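Local structure of flocculation protein FLO11 (Saccharomyces cerevisiae, 4UYT) at residues 30-38 and 49-59; 143-151 and 159-167. The protein mediates homotypic cell-cell adhesion in yeast flocculation, and this chain is its N-terminal Flo11 domain, a fibronectin type III-like adhesin domain. All blocks are in the same frame, centred on the assembly; numbering follows the deposited sequence.

Contact 1: 30-38 and 49-59; sequences MQYTLDVTS and ITIHVKGKENI. With NA (sodium ion), chain G.
Met30 meets the turn after Gly55 because its chain runs out with CG trans to the backbone N (chi1 -178°) and then bends at SD (chi3 72°). The bend brings CE to Ile59 CD1, tip to tip, at 3.7 Å. SD accepts a weak hydrogen bond from Glu57 N. Met30 CE also packs close to Gly55 CA, at 3.8 Å. The Tyr32 ring meets the same glycine obliquely, with CD2 3.6 Å from Gly55 CA. Its hydroxyl is hydrogen-bonded to Tyr125.

Beyond these residues the strands run antiparallel, with axes at 165°. Backbone bonds join Thr33 to Lys54 and Asp35 to His52 in both directions. On the buried face, Leu34 CD1 touches Val53 CG2 at 3.8 Å and Ile51 CD1 at 4.0 Å. Val36 CG2 leans on Ile51 CG2. Phe163, Phe166 and Ile121 pack against this face.

The other face is polar. Water 1 joins Thr33 OG1 to His52 O. The His52 side chain leads away from strand 32-38, and its NE2 is hydrogen-bonded to Asp96. Water 2 donates to Asp35 OD2 and makes a weak bond with His52 ND1. A beta bulge between Val36 and Ser38 lets Thr50 O accept from Thr37 N, while Thr50 N donates to Ser38 O at 2.9 Å. Ser38 OG binds a sodium ion at 2.9 Å, together with water 3 and Gln48 O. Thr50 OG1 is hydrogen-bonded to Thr100. The arrangement is an antiparallel beta hairpin, apolar inside and polar outside, whose strand 46-55 also pairs with 96-104 in the fibronectin type III-like domain.

Contact 2: 143-151 and 159-167; sequences SFDLSTGCN and SQTDFPGFY
Ser147 and Asp162 form the centre of the contact. Ser147 N donates to Asp162 OD2 at 2.9 Å, in a nearly straight bond (165° at the hydrogen) that uses the anti lone pair of the carboxylate oxygen. In return Ser147 O accepts from both Asp162 N and Phe163 N. Gly149 N donates to Phe163 O at 2.9 Å, so the two backbones are joined on each side of Thr148. This is a single bridge, and it pairs Thr148 with Phe163.

Side chains pack beside these bonds. Leu146 CD1 meets Phe163 CZ at 3.6 Å, and Leu146 CD2 lies 3.6 Å from Asp162 CG, where the two side chains cross at about a right angle. The methyl CG2 of Thr148 sits at the edge of the Phe163 ring, near its plane, 4.0 Å from CD2.

A chi1 of 70° turns Thr161 OG1 toward Gly149 O, 2.8 Å away. Ser159 OG is 2.7 Å from Thr161 OG1. Water 6 donates to Gly149 O.

Further out, Thr148 OG1 is hydrogen-bonded to Asn118 and Phe119, next to strand 120-125. Met24 touches both Leu146 and Asp162. Cys150, whose SG lies 3.4 Å from Gly165 N, is held to Cys15 by a disulfide. Water 4 also reaches Asp162 OD2, so the protein does not hold this carboxylate alone. The two N-H groups at Ser147 O satisfy a carbonyl, whereas Ser147 N-H would be expected to stabilise the negative charge on Asp162.

In the fold
Both contacts lie within the Flo11 domain, with centres about 12 Å apart. They come in series: the hairpin of contact 1 closes long before contact 2 opens. Contact 1 joins strands 32-43 and 46-55, neighbours in one antiparallel sheet. Contact 2 joins the end of strand 143-147, which pairs with strand 120-125 in a second sheet, to the segment leading into strand 166-169 of a third. The two meet directly. Phe163 CD1 packs on Leu34 CB at 3.5 Å, and Phe166 CD1 on Val36 CG2 at 3.5 Å. These aromatic residues thus join the late part of the chain to the early hairpin, and elements of all three sheets come together in one compact adhesin domain.

Contact 1: 30-38 and 49-59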
# COMPACT_ATOMS: atom_id res chain seq x y z
N MET A 30 -8.64 -10.85 6.83
CA MET A 30 -7.82 -10.56 8.00
C MET A 30 -7.37 -9.12 7.97
O MET A 30 -7.06 -8.57 6.91
CB MET A 30 -6.60 -11.48 8.03
CG MET A 30 -5.71 -11.28 9.26
SD MET A 30 -4.23 -12.30 9.24
CE MET A 30 -3.28 -11.48 7.97
N GLN A 31 -7.29 -8.49 9.12
CA GLN A 31 -6.83 -7.12 9.18
C GLN A 31 -5.36 -6.98 8.80
O GLN A 31 -4.49 -7.72 9.25
CB GLN A 31 -7.05 -6.54 10.55
CG GLN A 31 -8.53 -6.36 10.87
CD GLN A 31 -8.77 -6.05 12.32
OE1 GLN A 31 -7.84 -5.76 13.10
NE2 GLN A 31 -10.03 -6.08 12.70
N TYR A 32 -5.09 -5.98 7.97
CA TYR A 32 -3.72 -5.52 7.63
C TYR A 32 -3.65 -4.02 7.93
O TYR A 32 -4.67 -3.34 7.90
CB TYR A 32 -3.40 -5.72 6.15
CG TYR A 32 -3.29 -7.15 5.70
CD1 TYR A 32 -4.42 -7.94 5.52
CD2 TYR A 32 -2.04 -7.69 5.35
CE1 TYR A 32 -4.32 -9.24 5.07
CE2 TYR A 32 -1.94 -9.00 4.90
CZ TYR A 32 -3.08 -9.77 4.78
OH TYR A 32 -2.98 -11.06 4.31
N THR A 33 -2.42 -3.54 8.10
CA THR A 33 -2.12 -2.14 8.17
C THR A 33 -1.07 -1.78 7.13
O THR A 33 -0.28 -2.61 6.69
CB THR A 33 -1.61 -1.73 9.58
OG1 THR A 33 -0.42 -2.46 9.88
CG2 THR A 33 -2.68 -1.98 10.65
N LEU A 34 -1.05 -0.50 6.78
CA LEU A 34 -0.06 0.06 5.86
C LEU A 34 0.46 1.35 6.43
O LEU A 34 -0.33 2.19 6.87
CB LEU A 34 -0.68 0.26 4.46
CG LEU A 34 0.26 0.83 3.39
CD1 LEU A 34 -0.12 0.32 2.00
CD2 LEU A 34 0.33 2.35 3.38
N ASP A 35 1.78 1.53 6.37
CA ASP A 35 2.41 2.79 6.69
C ASP A 35 3.33 3.17 5.52
O ASP A 35 3.92 2.34 4.88
CB ASP A 35 3.22 2.67 7.99
CG ASP A 35 3.60 3.99 8.58
OD1 ASP A 35 3.04 5.03 8.20
OD2 ASP A 35 4.42 3.95 9.53
N VAL A 36 3.46 4.46 5.30
CA VAL A 36 4.43 5.02 4.34
C VAL A 36 5.61 5.49 5.17
O VAL A 36 5.49 6.43 5.95
CB VAL A 36 3.82 6.15 3.50
CG1 VAL A 36 4.90 6.74 2.59
CG2 VAL A 36 2.62 5.67 2.69
N THR A 37 6.72 4.78 5.05
CA THR A 37 7.84 4.99 5.93
C THR A 37 8.93 5.92 5.40
O THR A 37 9.73 6.42 6.18
CB THR A 37 8.48 3.65 6.31
OG1 THR A 37 8.94 3.00 5.13
CG2 THR A 37 7.46 2.76 7.04
N SER A 38 9.00 6.15 4.10
CA SER A 38 9.87 7.17 3.54
C SER A 38 9.30 7.66 2.24
O SER A 38 8.65 6.91 1.50
CB SER A 38 11.31 6.68 3.32
OG SER A 38 11.34 5.59 2.45
N ILE A 49 8.56 6.23 -2.89
CA ILE A 49 7.99 5.97 -1.59
C ILE A 49 8.23 4.54 -1.17
O ILE A 49 8.35 3.66 -2.04
CB ILE A 49 6.49 6.32 -1.53
CG1 ILE A 49 5.58 5.31 -2.24
CG2 ILE A 49 6.29 7.72 -2.07
CD1 ILE A 49 4.10 5.57 -2.05
N THR A 50 8.29 4.33 0.13
CA THR A 50 8.41 3.01 0.68
C THR A 50 7.19 2.79 1.60
O THR A 50 6.89 3.63 2.44
CB THR A 50 9.71 2.85 1.46
OG1 THR A 50 10.80 3.07 0.55
CG2 THR A 50 9.83 1.47 2.06
N ILE A 51 6.57 1.64 1.44
CA ILE A 51 5.47 1.22 2.27
C ILE A 51 5.87 0.01 3.11
O ILE A 51 6.71 -0.78 2.68
CB ILE A 51 4.18 0.94 1.46
CG1 ILE A 51 4.34 -0.24 0.48
CG2 ILE A 51 3.74 2.20 0.75
CD1 ILE A 51 3.06 -0.68 -0.21
N HIS A 52 5.21 -0.13 4.26
CA HIS A 52 5.36 -1.26 5.14
C HIS A 52 3.97 -1.78 5.44
O HIS A 52 3.16 -1.05 6.03
CB HIS A 52 6.09 -0.86 6.42
CG HIS A 52 6.33 -1.98 7.37
ND1 HIS A 52 6.58 -1.78 8.70
CD2 HIS A 52 6.40 -3.31 7.17
CE1 HIS A 52 6.80 -2.94 9.28
NE2 HIS A 52 6.69 -3.88 8.37
N VAL A 53 3.68 -3.01 5.06
CA VAL A 53 2.39 -3.64 5.22
C VAL A 53 2.52 -4.79 6.20
O VAL A 53 3.43 -5.59 6.07
CB VAL A 53 1.84 -4.14 3.87
CG1 VAL A 53 0.54 -4.89 4.02
CG2 VAL A 53 1.66 -2.95 2.94
N LYS A 54 1.63 -4.82 7.20
CA LYS A 54 1.60 -5.90 8.17
C LYS A 54 0.23 -6.50 8.27
O LYS A 54 -0.77 -5.80 8.16
CB LYS A 54 2.03 -5.41 9.54
CG LYS A 54 3.46 -4.87 9.61
CD LYS A 54 3.58 -4.20 10.97
CE LYS A 54 4.98 -3.99 11.47
NZ LYS A 54 5.02 -4.04 12.96
N GLY A 55 0.20 -7.81 8.44
CA GLY A 55 -1.02 -8.54 8.72
C GLY A 55 -1.16 -8.81 10.22
O GLY A 55 -0.16 -8.91 10.93
N LYS A 56 -2.39 -8.97 10.70
CA LYS A 56 -2.62 -9.18 12.12
C LYS A 56 -1.95 -10.45 12.65
O LYS A 56 -1.37 -10.46 13.74
CB LYS A 56 -4.13 -9.25 12.41
CG LYS A 56 -4.48 -9.27 13.89
CD LYS A 56 -5.89 -8.81 14.20
CE LYS A 56 -6.19 -8.80 15.69
NZ LYS A 56 -7.41 -8.01 15.99
N GLU A 57 -2.05 -11.51 11.85
CA GLU A 57 -1.39 -12.76 12.13
C GLU A 57 -0.39 -13.06 11.04
O GLU A 57 -0.50 -12.57 9.91
CB GLU A 57 -2.41 -13.90 12.18
CG GLU A 57 -3.57 -13.70 13.15
CD GLU A 57 -3.14 -13.64 14.61
OE1 GLU A 57 -2.08 -14.20 14.95
OE2 GLU A 57 -3.88 -13.05 15.42
N ASN A 58 0.59 -13.89 11.40
CA ASN A 58 1.62 -14.26 10.45
C ASN A 58 1.10 -15.37 9.53
O ASN A 58 0.65 -16.41 10.00
CB ASN A 58 2.87 -14.75 11.19
CG ASN A 58 4.03 -14.97 10.24
OD1 ASN A 58 4.37 -14.08 9.49
ND2 ASN A 58 4.60 -16.16 10.25
N ILE A 59 1.19 -15.14 8.22
CA ILE A 59 0.83 -16.12 7.21
C ILE A 59 2.09 -16.48 6.43
O ILE A 59 2.73 -15.64 5.81
CB ILE A 59 -0.26 -15.59 6.26
CG1 ILE A 59 -1.51 -15.25 7.07
CG2 ILE A 59 -0.55 -16.60 5.16
CD1 ILE A 59 -2.63 -14.67 6.23
NA NA G . 11.49 6.26 -0.33
O HOH W 1 1.94 -1.43 8.70
O HOH W 2 5.53 1.21 10.09
O HOH W 3 13.64 5.96 -1.36

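Contact 2: 143-151 and 159-167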
# COMPACT_ATOMS: atom_id res chain seq x y z
N SER A 143 -8.54 -14.36 -1.78
CA SER A 143 -8.19 -13.43 -2.84
C SER A 143 -8.95 -12.15 -2.60
O SER A 143 -10.18 -12.15 -2.45
CB SER A 143 -8.54 -14.00 -4.22
OG SER A 143 -7.59 -14.97 -4.64
N PHE A 144 -8.23 -11.04 -2.55
CA PHE A 144 -8.83 -9.77 -2.22
C PHE A 144 -7.88 -8.65 -2.59
O PHE A 144 -6.68 -8.86 -2.79
CB PHE A 144 -9.17 -9.71 -0.72
CG PHE A 144 -7.98 -9.97 0.19
CD1 PHE A 144 -7.13 -8.95 0.60
CD2 PHE A 144 -7.72 -11.25 0.65
CE1 PHE A 144 -6.03 -9.20 1.42
CE2 PHE A 144 -6.64 -11.51 1.47
CZ PHE A 144 -5.78 -10.49 1.85
N ASP A 145 -8.47 -7.47 -2.69
CA ASP A 145 -7.72 -6.25 -2.93
C ASP A 145 -7.90 -5.36 -1.71
O ASP A 145 -9.03 -5.23 -1.23
CB ASP A 145 -8.28 -5.50 -4.14
CG ASP A 145 -8.05 -6.22 -5.45
OD1 ASP A 145 -7.27 -7.19 -5.53
OD2 ASP A 145 -8.65 -5.77 -6.44
N LEU A 146 -6.83 -4.74 -1.23
CA LEU A 146 -6.85 -3.76 -0.15
C LEU A 146 -6.49 -2.42 -0.74
O LEU A 146 -5.46 -2.27 -1.41
CB LEU A 146 -5.87 -4.12 0.94
CG LEU A 146 -6.15 -5.46 1.62
CD1 LEU A 146 -5.14 -5.68 2.73
CD2 LEU A 146 -7.58 -5.58 2.14
N SER A 147 -7.33 -1.44 -0.48
CA SER A 147 -7.19 -0.13 -1.07
C SER A 147 -6.76 0.93 -0.07
O SER A 147 -7.12 0.86 1.10
CB SER A 147 -8.50 0.28 -1.71
OG SER A 147 -9.47 0.41 -0.71
N THR A 148 -6.09 1.97 -0.57
CA THR A 148 -5.74 3.11 0.26
C THR A 148 -6.71 4.25 0.01
O THR A 148 -7.27 4.40 -1.08
CB THR A 148 -4.30 3.63 -0.02
OG1 THR A 148 -4.21 4.19 -1.34
CG2 THR A 148 -3.27 2.55 0.08
N GLY A 149 -6.80 5.13 1.00
CA GLY A 149 -7.37 6.43 0.79
C GLY A 149 -8.16 6.97 1.97
O GLY A 149 -8.64 6.23 2.84
N CYS A 150 -8.30 8.29 1.95
CA CYS A 150 -9.07 9.04 2.95
C CYS A 150 -10.37 9.60 2.41
O CYS A 150 -11.09 10.24 3.15
CB CYS A 150 -8.22 10.20 3.48
SG CYS A 150 -6.78 9.71 4.44
N ASN A 151 -10.67 9.35 1.15
CA ASN A 151 -11.78 9.95 0.43
C ASN A 151 -12.99 9.07 0.22
O ASN A 151 -13.82 9.38 -0.61
CB ASN A 151 -11.26 10.40 -0.97
CG ASN A 151 -10.46 9.28 -1.73
OD1 ASN A 151 -10.01 8.25 -1.16
ND2 ASN A 151 -10.24 9.54 -3.04
N SER A 159 -14.16 3.59 7.20
CA SER A 159 -13.66 3.74 5.85
C SER A 159 -14.25 2.67 4.93
O SER A 159 -14.50 1.56 5.32
CB SER A 159 -12.13 3.64 5.80
OG SER A 159 -11.73 4.14 4.54
N GLN A 160 -14.35 3.03 3.65
CA GLN A 160 -14.62 2.06 2.60
C GLN A 160 -13.34 1.75 1.80
O GLN A 160 -13.38 1.10 0.76
CB GLN A 160 -15.79 2.55 1.75
CG GLN A 160 -17.09 2.46 2.54
CD GLN A 160 -18.23 3.32 2.02
OE1 GLN A 160 -18.05 4.11 1.10
NE2 GLN A 160 -19.40 3.17 2.63
N THR A 161 -12.22 2.23 2.34
CA THR A 161 -10.87 1.75 2.00
C THR A 161 -10.35 0.96 3.21
O THR A 161 -10.92 0.98 4.31
CB THR A 161 -9.88 2.90 1.73
OG1 THR A 161 -9.62 3.56 2.96
CG2 THR A 161 -10.43 3.84 0.68
N ASP A 162 -9.24 0.27 2.98
CA ASP A 162 -8.62 -0.57 3.97
C ASP A 162 -7.43 0.05 4.68
O ASP A 162 -7.05 -0.40 5.77
CB ASP A 162 -8.22 -1.86 3.29
CG ASP A 162 -9.40 -2.46 2.56
OD1 ASP A 162 -10.36 -2.88 3.26
OD2 ASP A 162 -9.40 -2.39 1.31
N PHE A 163 -6.83 1.06 4.04
CA PHE A 163 -5.65 1.70 4.55
C PHE A 163 -5.81 3.20 4.40
O PHE A 163 -6.45 3.64 3.44
CB PHE A 163 -4.42 1.34 3.69
CG PHE A 163 -4.09 -0.12 3.58
CD1 PHE A 163 -3.95 -0.90 4.71
CD2 PHE A 163 -3.78 -0.66 2.35
CE1 PHE A 163 -3.51 -2.20 4.58
CE2 PHE A 163 -3.33 -1.94 2.23
CZ PHE A 163 -3.22 -2.72 3.34
N PRO A 164 -5.22 3.99 5.29
CA PRO A 164 -5.26 5.43 5.13
C PRO A 164 -4.56 5.91 3.88
O PRO A 164 -3.65 5.28 3.34
CB PRO A 164 -4.52 5.95 6.39
CG PRO A 164 -3.73 4.80 6.92
CD PRO A 164 -4.43 3.57 6.47
N GLY A 165 -5.01 7.06 3.40
CA GLY A 165 -4.18 7.89 2.55
C GLY A 165 -3.15 8.68 3.34
O GLY A 165 -3.25 8.80 4.58
N PHE A 166 -2.15 9.20 2.64
CA PHE A 166 -1.02 9.91 3.21
C PHE A 166 -0.74 11.14 2.40
O PHE A 166 -1.05 11.20 1.20
CB PHE A 166 0.24 9.03 3.23
CG PHE A 166 0.14 7.92 4.21
CD1 PHE A 166 -0.53 6.74 3.89
CD2 PHE A 166 0.73 8.03 5.48
CE1 PHE A 166 -0.65 5.74 4.84
CE2 PHE A 166 0.62 7.00 6.42
CZ PHE A 166 -0.05 5.87 6.08
N TYR A 167 -0.06 12.10 3.01
CA TYR A 167 0.40 13.28 2.28
C TYR A 167 1.75 13.71 2.81
O TYR A 167 2.23 13.28 3.86
CB TYR A 167 -0.66 14.39 2.36
CG TYR A 167 -0.91 15.01 3.72
CD1 TYR A 167 -0.03 15.93 4.25
CD2 TYR A 167 -2.10 14.78 4.39
CE1 TYR A 167 -0.27 16.59 5.42
CE2 TYR A 167 -2.37 15.46 5.60
CZ TYR A 167 -1.42 16.35 6.10
OH TYR A 167 -1.61 17.06 7.27
O HOH W 4 -11.10 -4.20 0.21
O HOH W 5 -12.07 0.62 -1.50
O HOH W 6 -11.43 6.80 2.96